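ATP-dependent CLP protease, putative (Plasmodium falciparum, PDB 2F6I) probably hydrolyses proteins to small peptides as the serine protease of an ATP-dependent Clp system, of which this chain is the ClpP catalytic domain. Local coordinates at residues C[39-44]-C[72-77]; C[102-107]-C[124-129]; C[167-172]-C[192-197]. One frame throughout, in Å; residues are numbered along the deposited sequence.

Contact 1 (C[39-44]-C[72-77]); sequences KRIIYL and KIYINS
K72 O receives two hydrogens from the neighbouring strand. The N-H of I42 reaches it at 2.8 Å, N to O, in a nearly straight bond of 173°. A weaker CA-H contact comes from I41, its CA 3.4 Å from the same oxygen. I42 O is shared likewise, between the N-H of Y74 and the CA of I73. L44 N bonds to Y74 O at 2.8 Å. The last backbone bond runs from N76 N to L44 O. At the start, K72 N donates to R40 O, the carbonyl of the residue that closes helix 30-37 in a Schellman motif.

The side chains divide between two faces. On one, Y43 and Y74 lie alongside each other with ring planes 38° apart. CD1 of Y74 sits over one face of the Y43 ring, offset toward the rim, 3.8 Å from CE2 of Y43. CG2 of I41, anti to its own backbone N, meets CE1 of Y74 at 3.5 Å. L61 of a neighbouring subunit packs on both tyrosines.

The other face is aliphatic. CB of L44 lies 4.1 Å from CG2 of I73, while its CD2 meets CG2 of I75. Helix 50-66 packs on I42, and helix 109-116 on L44 and I75. Strands 41-44 and 71-77 with helix 50-66 form a beta-alpha-beta unit at the edge of the parallel sheet. The backbone bonds fix the parallel pairing, while the two faces serve different partners: aliphatic groups meet the helices, and the tyrosines meet the neighbouring subunit.

Contact 2 (C[102-107]-C[124-129]); sequences ISFGLV and KSLPNC
F104 and L126 lie side by side and point the same way. CD1 of L126 comes within 3.4 Å of CB of F104 and stands obliquely to the ring, so the contact is made mainly at the base of the phenylalanine. CG of F104 sits between its backbone N and carbonyl carbon (chi1 63°), which carries the ring away from 124-129. There it packs on Y74 and N76 of the next strand and on I57 of a neighbouring subunit.

The opposite face carries small polar groups. The hydroxyls of S103 and S125 approach to 3.0 Å between their OG atoms. S125 OG also donates to L126 O at 3.0 Å, which ties this hydroxyl to the following turn. SG of C129 extends anti to its backbone N (chi1 -175°). It lies 3.5 Å from OG of S103 and 4.0 Å from CG2 of V107, with the F104 carbonyl carbon close by.

Between the two faces the backbones pair in parallel, I102 with K124 and S103 with S125. S103 N donates to K124 O, and L126 N donates to S103 O at 2.9 Å. Beyond that bond, L126 to C129 make a type I turn, and CA of C129 meets G105 O at 3.4 Å.

The chain turns a corner at G105, whose phi is positive. Strand 99-104 belongs to the parallel sheet, whereas strand 106-107 pairs with strand 130-132 in a second, mixed sheet. L106 brings its side chain to about 7 Å from that of H134, the predicted active-site histidine. A parallel sheet handing over to a second, mixed sheet near the predicted active site is consistent with the ClpP/crotonase-type fold.

Contact 3 (C[167-172]-C[192-197]); sequences SFTNQT and KQYGII
F168 touches segment 192-197 through its backbone. Its carbonyl O lies 3.2 Å from G195 O, and both are acceptors. NH1 of R123 bonds to F168 O and, weakly, to G195 O, so one donor group serves both oxygens. The F168 ring leads away to V113 and A116 of helix 109-116.

T169, at the end of helix 151-169, turns its side chain to G195. Its methyl CG2 is close, 3.1 Å from G195 O, and reaches CG1 of I196 at 3.6 Å. The hydroxyl OG1 instead bonds back to L165 O within the helix. Here two helix ends meet: G195 closes helix 188-194 with a Schellman motif, and N170, also of positive phi, follows the other helix. The backbone of G195 packs closely against T169.

Q171 then folds over Y194. Its CG, anti to the carbonyl carbon (chi1 -63°), lies over one face of the ring, 3.9 Å from the centroid, as a CH-pi contact. A bend at chi2 (-61°) then turns the amide back, and NE2 of Q171 makes a weak bond to Y194 O at 3.1 Å. The amide and ring planes stand 29° apart. Y194 OH bonds to D179.

From the N terminus, contact 1 closes first, pairing strand 41-44 with strand 71-77 around helix 50-66. Contact 2 follows and encloses helix 109-116. Contact 3 comes last, bringing the ends of helices 151-169 and 188-194 together around helix 173-181. The three loops follow in series; none nests or crosses. Contacts 1 and 2 share the parallel sheet, where strands 71-77 and 99-104 are neighbours: I75 N probably bonds to I102 O. Contact 2 meets contact 3 where S125 packs on I197, which links the sheet to the later helices. Contacts 1 and 3 do not touch and lie on opposite sides of the chain's centre.

Contact 1 (C[39-44]-C[72-77])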
loop_
_atom_site.group_PDB
_atom_site.type_symbol
_atom_site.label_atom_id
_atom_site.label_comp_id
_atom_site.label_asym_id
_atom_site.label_seq_id
_atom_site.Cartn_x
_atom_site.Cartn_y
_atom_site.Cartn_z
ATOM N N LYS C 39 -4.542 44.469 11.181
ATOM C CA LYS C 39 -5.327 45.125 12.223
ATOM C C LYS C 39 -4.978 44.566 13.598
ATOM O O LYS C 39 -5.742 44.717 14.551
ATOM C CB LYS C 39 -6.825 44.945 11.974
ATOM C CG LYS C 39 -7.407 45.859 10.918
ATOM C CD LYS C 39 -8.924 45.807 10.968
ATOM C CE LYS C 39 -9.553 46.944 10.173
ATOM N NZ LYS C 39 -11.014 47.071 10.465
ATOM N N ARG C 40 -3.823 43.910 13.687
ATOM C CA ARG C 40 -3.351 43.330 14.938
ATOM C C ARG C 40 -4.205 42.159 15.402
ATOM O O ARG C 40 -4.260 41.858 16.593
ATOM C CB ARG C 40 -3.329 44.393 16.033
ATOM C CG ARG C 40 -2.490 45.603 15.703
ATOM C CD ARG C 40 -1.584 45.933 16.869
ATOM N NE ARG C 40 -0.208 46.064 16.419
ATOM C CZ ARG C 40 0.852 45.816 17.175
ATOM N NH1 ARG C 40 0.701 45.419 18.429
ATOM N NH2 ARG C 40 2.066 45.958 16.670
ATOM N N ILE C 41 -4.864 41.492 14.464
ATOM C CA ILE C 41 -5.714 40.363 14.804
ATOM C C ILE C 41 -5.155 39.063 14.234
ATOM O O ILE C 41 -4.942 38.937 13.032
ATOM C CB ILE C 41 -7.149 40.612 14.296
ATOM C CG1 ILE C 41 -7.688 41.896 14.936
ATOM C CG2 ILE C 41 -8.045 39.427 14.629
ATOM C CD1 ILE C 41 -9.077 42.296 14.486
ATOM N N ILE C 42 -4.913 38.100 15.115
ATOM C CA ILE C 42 -4.355 36.812 14.723
ATOM C C ILE C 42 -5.260 35.647 15.099
ATOM O O ILE C 42 -6.021 35.718 16.064
ATOM C CB ILE C 42 -2.981 36.579 15.394
ATOM C CG1 ILE C 42 -1.968 37.595 14.876
ATOM C CG2 ILE C 42 -2.492 35.160 15.122
ATOM C CD1 ILE C 42 -0.598 37.446 15.501
ATOM N N TYR C 43 -5.160 34.568 14.328
ATOM C CA TYR C 43 -5.944 33.373 14.585
ATOM C C TYR C 43 -5.048 32.201 14.963
ATOM O O TYR C 43 -4.056 31.920 14.293
ATOM C CB TYR C 43 -6.767 32.979 13.356
ATOM C CG TYR C 43 -7.878 33.936 13.004
ATOM C CD1 TYR C 43 -7.600 35.198 12.488
ATOM C CD2 TYR C 43 -9.214 33.574 13.180
ATOM C CE1 TYR C 43 -8.624 36.077 12.152
ATOM C CE2 TYR C 43 -10.244 34.445 12.850
ATOM C CZ TYR C 43 -9.942 35.695 12.337
ATOM O OH TYR C 43 -10.958 36.563 12.010
ATOM N N LEU C 44 -5.396 31.538 16.057
ATOM C CA LEU C 44 -4.676 30.362 16.518
ATOM C C LEU C 44 -5.762 29.302 16.447
ATOM O O LEU C 44 -6.303 28.875 17.465
ATOM C CB LEU C 44 -4.188 30.548 17.958
ATOM C CG LEU C 44 -3.526 29.339 18.629
ATOM C CD1 LEU C 44 -2.398 28.817 17.766
ATOM C CD2 LEU C 44 -3.005 29.737 20.003
ATOM N N LYS C 72 -4.876 41.105 19.304
ATOM C CA LYS C 72 -5.994 40.223 19.618
ATOM C C LYS C 72 -5.782 38.856 18.973
ATOM O O LYS C 72 -5.443 38.762 17.789
ATOM C CB LYS C 72 -7.309 40.817 19.119
ATOM C CG LYS C 72 -8.509 39.927 19.396
ATOM C CD LYS C 72 -9.777 40.434 18.721
ATOM C CE LYS C 72 -10.262 41.741 19.323
ATOM N NZ LYS C 72 -11.549 42.164 18.700
ATOM N N ILE C 73 -5.988 37.799 19.754
ATOM C CA ILE C 73 -5.813 36.442 19.255
ATOM C C ILE C 73 -7.036 35.555 19.487
ATOM O O ILE C 73 -7.406 35.279 20.631
ATOM C CB ILE C 73 -4.592 35.761 19.915
ATOM C CG1 ILE C 73 -3.318 36.535 19.573
ATOM C CG2 ILE C 73 -4.473 34.316 19.443
ATOM C CD1 ILE C 73 -2.051 35.907 20.113
ATOM N N TYR C 74 -7.666 35.117 18.399
ATOM C CA TYR C 74 -8.816 34.226 18.503
ATOM C C TYR C 74 -8.229 32.829 18.668
ATOM O O TYR C 74 -7.313 32.454 17.937
ATOM C CB TYR C 74 -9.675 34.279 17.237
ATOM C CG TYR C 74 -10.437 35.572 17.045
ATOM C CD1 TYR C 74 -10.067 36.479 16.052
ATOM C CD2 TYR C 74 -11.536 35.884 17.846
ATOM C CE1 TYR C 74 -10.773 37.664 15.858
ATOM C CE2 TYR C 74 -12.251 37.070 17.661
ATOM C CZ TYR C 74 -11.863 37.954 16.664
ATOM O OH TYR C 74 -12.562 39.124 16.466
ATOM N N ILE C 75 -8.744 32.065 19.626
ATOM C CA ILE C 75 -8.224 30.728 19.864
ATOM C C ILE C 75 -9.274 29.630 19.758
ATOM O O ILE C 75 -10.311 29.673 20.422
ATOM C CB ILE C 75 -7.557 30.634 21.252
ATOM C CG1 ILE C 75 -6.504 31.734 21.400
ATOM C CG2 ILE C 75 -6.907 29.266 21.426
ATOM C CD1 ILE C 75 -5.879 31.804 22.787
ATOM N N ASN C 76 -8.971 28.644 18.919
ATOM C CA ASN C 76 -9.818 27.481 18.670
ATOM C C ASN C 76 -8.808 26.400 18.309
ATOM O O ASN C 76 -8.567 26.134 17.136
ATOM C CB ASN C 76 -10.752 27.747 17.484
ATOM C CG ASN C 76 -11.692 26.584 17.198
ATOM O OD1 ASN C 76 -11.640 25.544 17.856
ATOM N ND2 ASN C 76 -12.558 26.761 16.208
ATOM N N SER C 77 -8.208 25.791 19.328
ATOM C CA SER C 77 -7.180 24.780 19.114
ATOM C C SER C 77 -7.185 23.672 20.159
ATOM O O SER C 77 -7.403 23.923 21.341
ATOM C CB SER C 77 -5.807 25.460 19.102
ATOM O OG SER C 77 -4.752 24.518 19.191
#

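Contact 2 (C[102-107]-C[124-129])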
loop_
_atom_site.group_PDB
_atom_site.type_symbol
_atom_site.label_atom_id
_atom_site.label_comp_id
_atom_site.label_asym_id
_atom_site.label_seq_id
_atom_site.Cartn_x
_atom_site.Cartn_y
_atom_site.Cartn_z
ATOM N N ILE C 102 -9.378 35.570 22.921
ATOM C CA ILE C 102 -10.788 35.249 22.757
ATOM C C ILE C 102 -10.885 33.826 22.220
ATOM O O ILE C 102 -10.357 33.511 21.151
ATOM C CB ILE C 102 -11.482 36.209 21.774
ATOM C CG1 ILE C 102 -11.362 37.646 22.291
ATOM C CG2 ILE C 102 -12.950 35.826 21.624
ATOM C CD1 ILE C 102 -12.068 38.677 21.427
ATOM N N SER C 103 -11.555 32.962 22.970
ATOM C CA SER C 103 -11.692 31.576 22.566
ATOM C C SER C 103 -13.082 31.257 22.055
ATOM O O SER C 103 -14.067 31.866 22.468
ATOM C CB SER C 103 -11.395 30.654 23.745
ATOM O OG SER C 103 -12.434 30.737 24.706
ATOM N N PHE C 104 -13.146 30.302 21.139
ATOM C CA PHE C 104 -14.410 29.833 20.600
ATOM C C PHE C 104 -14.194 28.429 20.058
ATOM O O PHE C 104 -13.071 28.053 19.728
ATOM C CB PHE C 104 -14.965 30.775 19.518
ATOM C CG PHE C 104 -14.110 30.897 18.289
ATOM C CD1 PHE C 104 -13.351 32.043 18.068
ATOM C CD2 PHE C 104 -14.110 29.899 17.319
ATOM C CE1 PHE C 104 -12.608 32.198 16.896
ATOM C CE2 PHE C 104 -13.370 30.042 16.144
ATOM C CZ PHE C 104 -12.619 31.196 15.934
ATOM N N GLY C 105 -15.264 27.647 20.001
ATOM C CA GLY C 105 -15.153 26.289 19.506
ATOM C C GLY C 105 -14.616 25.346 20.564
ATOM O O GLY C 105 -15.335 24.949 21.479
ATOM N N LEU C 106 -13.345 24.988 20.442
ATOM C CA LEU C 106 -12.724 24.084 21.392
ATOM C C LEU C 106 -11.310 24.536 21.706
ATOM O O LEU C 106 -10.537 24.857 20.803
ATOM C CB LEU C 106 -12.693 22.663 20.824
ATOM C CG LEU C 106 -12.200 21.582 21.783
ATOM C CD1 LEU C 106 -13.123 21.546 22.977
ATOM C CD2 LEU C 106 -12.182 20.229 21.098
ATOM N N VAL C 107 -10.978 24.567 22.992
ATOM C CA VAL C 107 -9.649 24.969 23.428
ATOM C C VAL C 107 -9.168 23.959 24.454
ATOM O O VAL C 107 -9.933 23.551 25.331
ATOM C CB VAL C 107 -9.666 26.377 24.051
ATOM C CG1 VAL C 107 -8.281 26.736 24.561
ATOM C CG2 VAL C 107 -10.130 27.395 23.013
ATOM N N LYS C 124 -11.352 36.536 27.041
ATOM C CA LYS C 124 -12.759 36.261 26.799
ATOM C C LYS C 124 -13.021 34.932 26.103
ATOM O O LYS C 124 -12.098 34.227 25.690
ATOM C CB LYS C 124 -13.371 37.393 25.973
ATOM C CG LYS C 124 -13.184 38.770 26.583
ATOM C CD LYS C 124 -13.846 39.846 25.734
ATOM C CE LYS C 124 -13.668 41.223 26.350
ATOM N NZ LYS C 124 -14.364 42.282 25.565
ATOM N N SER C 125 -14.301 34.605 25.975
ATOM C CA SER C 125 -14.723 33.375 25.336
ATOM C C SER C 125 -16.169 33.479 24.880
ATOM O O SER C 125 -17.005 34.053 25.576
ATOM C CB SER C 125 -14.584 32.201 26.309
ATOM O OG SER C 125 -15.245 31.050 25.813
ATOM N N LEU C 126 -16.454 32.942 23.698
ATOM C CA LEU C 126 -17.813 32.944 23.189
ATOM C C LEU C 126 -18.559 31.875 23.992
ATOM O O LEU C 126 -17.943 30.945 24.513
ATOM C CB LEU C 126 -17.823 32.636 21.688
ATOM C CG LEU C 126 -17.375 33.805 20.802
ATOM C CD1 LEU C 126 -17.243 33.350 19.369
ATOM C CD2 LEU C 126 -18.389 34.937 20.902
ATOM N N PRO C 127 -19.892 31.994 24.094
ATOM C CA PRO C 127 -20.795 31.095 24.824
ATOM C C PRO C 127 -20.638 29.572 24.692
ATOM O O PRO C 127 -20.558 28.867 25.699
ATOM C CB PRO C 127 -22.181 31.555 24.365
ATOM C CG PRO C 127 -21.986 32.987 24.065
ATOM C CD PRO C 127 -20.672 32.984 23.330
ATOM N N ASN C 128 -20.606 29.068 23.460
ATOM C CA ASN C 128 -20.520 27.625 23.225
ATOM C C ASN C 128 -19.148 26.964 23.259
ATOM O O ASN C 128 -19.037 25.758 23.057
ATOM C CB ASN C 128 -21.209 27.293 21.903
ATOM C CG ASN C 128 -22.706 27.527 21.962
ATOM O OD1 ASN C 128 -23.281 28.192 21.097
ATOM N ND2 ASN C 128 -23.348 26.975 22.989
ATOM N N CYS C 129 -18.105 27.736 23.527
ATOM C CA CYS C 129 -16.758 27.182 23.575
ATOM C C CYS C 129 -16.597 26.127 24.673
ATOM O O CYS C 129 -17.147 26.258 25.768
ATOM C CB CYS C 129 -15.743 28.303 23.794
ATOM S SG CYS C 129 -14.028 27.757 23.726
#

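Contact 3 (C[167-172]-C[192-197])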
loop_
_atom_site.group_PDB
_atom_site.type_symbol
_atom_site.label_atom_id
_atom_site.label_comp_id
_atom_site.label_asym_id
_atom_site.label_seq_id
_atom_site.Cartn_x
_atom_site.Cartn_y
_atom_site.Cartn_z
ATOM N N SER C 167 -0.789 29.729 38.133
ATOM C CA SER C 167 -0.516 31.145 38.348
ATOM C C SER C 167 -1.427 32.064 37.533
ATOM O O SER C 167 -1.465 33.269 37.771
ATOM C CB SER C 167 0.943 31.459 38.013
ATOM O OG SER C 167 1.150 31.472 36.611
ATOM N N PHE C 168 -2.162 31.499 36.580
ATOM C CA PHE C 168 -3.061 32.287 35.738
ATOM C C PHE C 168 -4.517 32.216 36.194
ATOM O O PHE C 168 -5.296 33.132 35.941
ATOM C CB PHE C 168 -3.001 31.801 34.285
ATOM C CG PHE C 168 -1.672 32.015 33.612
ATOM C CD1 PHE C 168 -1.301 31.218 32.533
ATOM C CD2 PHE C 168 -0.805 33.018 34.033
ATOM C CE1 PHE C 168 -0.087 31.411 31.884
ATOM C CE2 PHE C 168 0.414 33.222 33.389
ATOM C CZ PHE C 168 0.773 32.417 32.312
ATOM N N THR C 169 -4.879 31.124 36.857
ATOM C CA THR C 169 -6.254 30.928 37.304
ATOM C C THR C 169 -6.444 30.981 38.816
ATOM O O THR C 169 -7.578 30.978 39.301
ATOM C CB THR C 169 -6.794 29.574 36.803
ATOM O OG1 THR C 169 -5.974 28.516 37.315
ATOM C CG2 THR C 169 -6.783 29.525 35.285
ATOM N N ASN C 170 -5.337 31.023 39.550
ATOM C CA ASN C 170 -5.368 31.068 41.011
ATOM C C ASN C 170 -5.734 29.717 41.613
ATOM O O ASN C 170 -5.864 29.585 42.831
ATOM C CB ASN C 170 -6.351 32.137 41.499
ATOM C CG ASN C 170 -5.942 33.533 41.080
ATOM O OD1 ASN C 170 -4.859 34.008 41.435
ATOM N ND2 ASN C 170 -6.805 34.202 40.316
ATOM N N GLN C 171 -5.909 28.718 40.755
ATOM C CA GLN C 171 -6.226 27.375 41.218
ATOM C C GLN C 171 -4.915 26.773 41.677
ATOM O O GLN C 171 -3.847 27.230 41.275
ATOM C CB GLN C 171 -6.802 26.528 40.086
ATOM C CG GLN C 171 -8.118 27.032 39.536
ATOM C CD GLN C 171 -9.203 27.065 40.584
ATOM O OE1 GLN C 171 -9.459 26.066 41.257
ATOM N NE2 GLN C 171 -9.853 28.214 40.730
ATOM N N THR C 172 -4.990 25.757 42.523
ATOM C CA THR C 172 -3.782 25.109 43.011
ATOM C C THR C 172 -3.321 24.072 41.997
ATOM O O THR C 172 -4.135 23.544 41.231
ATOM C CB THR C 172 -4.029 24.399 44.354
ATOM O OG1 THR C 172 -4.884 23.267 44.155
ATOM C CG2 THR C 172 -4.717 25.333 45.317
ATOM N N LYS C 192 -14.766 30.645 33.369
ATOM C CA LYS C 192 -14.594 31.922 34.044
ATOM C C LYS C 192 -14.438 31.708 35.548
ATOM O O LYS C 192 -13.539 32.268 36.175
ATOM C CB LYS C 192 -15.795 32.824 33.777
ATOM C CG LYS C 192 -15.755 34.138 34.532
ATOM C CD LYS C 192 -17.018 34.934 34.286
ATOM C CE LYS C 192 -17.011 36.231 35.066
ATOM N NZ LYS C 192 -18.248 37.013 34.802
ATOM N N GLN C 193 -15.317 30.892 36.117
ATOM C CA GLN C 193 -15.281 30.597 37.543
ATOM C C GLN C 193 -13.971 29.914 37.914
ATOM O O GLN C 193 -13.500 30.028 39.047
ATOM C CB GLN C 193 -16.456 29.697 37.922
ATOM C CG GLN C 193 -17.812 30.261 37.529
ATOM C CD GLN C 193 -18.943 29.288 37.795
ATOM O OE1 GLN C 193 -18.897 28.132 37.367
ATOM N NE2 GLN C 193 -19.973 29.754 38.499
ATOM N N TYR C 194 -13.389 29.206 36.951
ATOM C CA TYR C 194 -12.133 28.497 37.164
ATOM C C TYR C 194 -10.986 29.503 37.161
ATOM O O TYR C 194 -9.938 29.269 37.764
ATOM C CB TYR C 194 -11.915 27.474 36.049
ATOM C CG TYR C 194 -10.997 26.324 36.409
ATOM C CD1 TYR C 194 -11.484 25.200 37.077
ATOM C CD2 TYR C 194 -9.647 26.350 36.065
ATOM C CE1 TYR C 194 -10.653 24.128 37.387
ATOM C CE2 TYR C 194 -8.805 25.283 36.372
ATOM C CZ TYR C 194 -9.314 24.175 37.031
ATOM O OH TYR C 194 -8.488 23.112 37.318
ATOM N N GLY C 195 -11.189 30.623 36.473
ATOM C CA GLY C 195 -10.162 31.648 36.407
ATOM C C GLY C 195 -9.353 31.629 35.121
ATOM O O GLY C 195 -8.271 32.217 35.057
ATOM N N ILE C 196 -9.873 30.954 34.097
ATOM C CA ILE C 196 -9.195 30.866 32.805
ATOM C C ILE C 196 -9.513 32.085 31.944
ATOM O O ILE C 196 -8.642 32.610 31.256
ATOM C CB ILE C 196 -9.599 29.577 32.052
ATOM C CG1 ILE C 196 -9.062 28.358 32.806
ATOM C CG2 ILE C 196 -9.057 29.602 30.624
ATOM C CD1 ILE C 196 -9.519 27.027 32.245
ATOM N N ILE C 197 -10.763 32.526 31.981
ATOM C CA ILE C 197 -11.182 33.702 31.224
ATOM C C ILE C 197 -11.830 34.688 32.184
ATOM O O ILE C 197 -12.302 34.307 33.254
ATOM C CB ILE C 197 -12.201 33.349 30.118
ATOM C CG1 ILE C 197 -13.424 32.667 30.734
ATOM C CG2 ILE C 197 -11.542 32.465 29.070
ATOM C CD1 ILE C 197 -14.524 32.356 29.746
#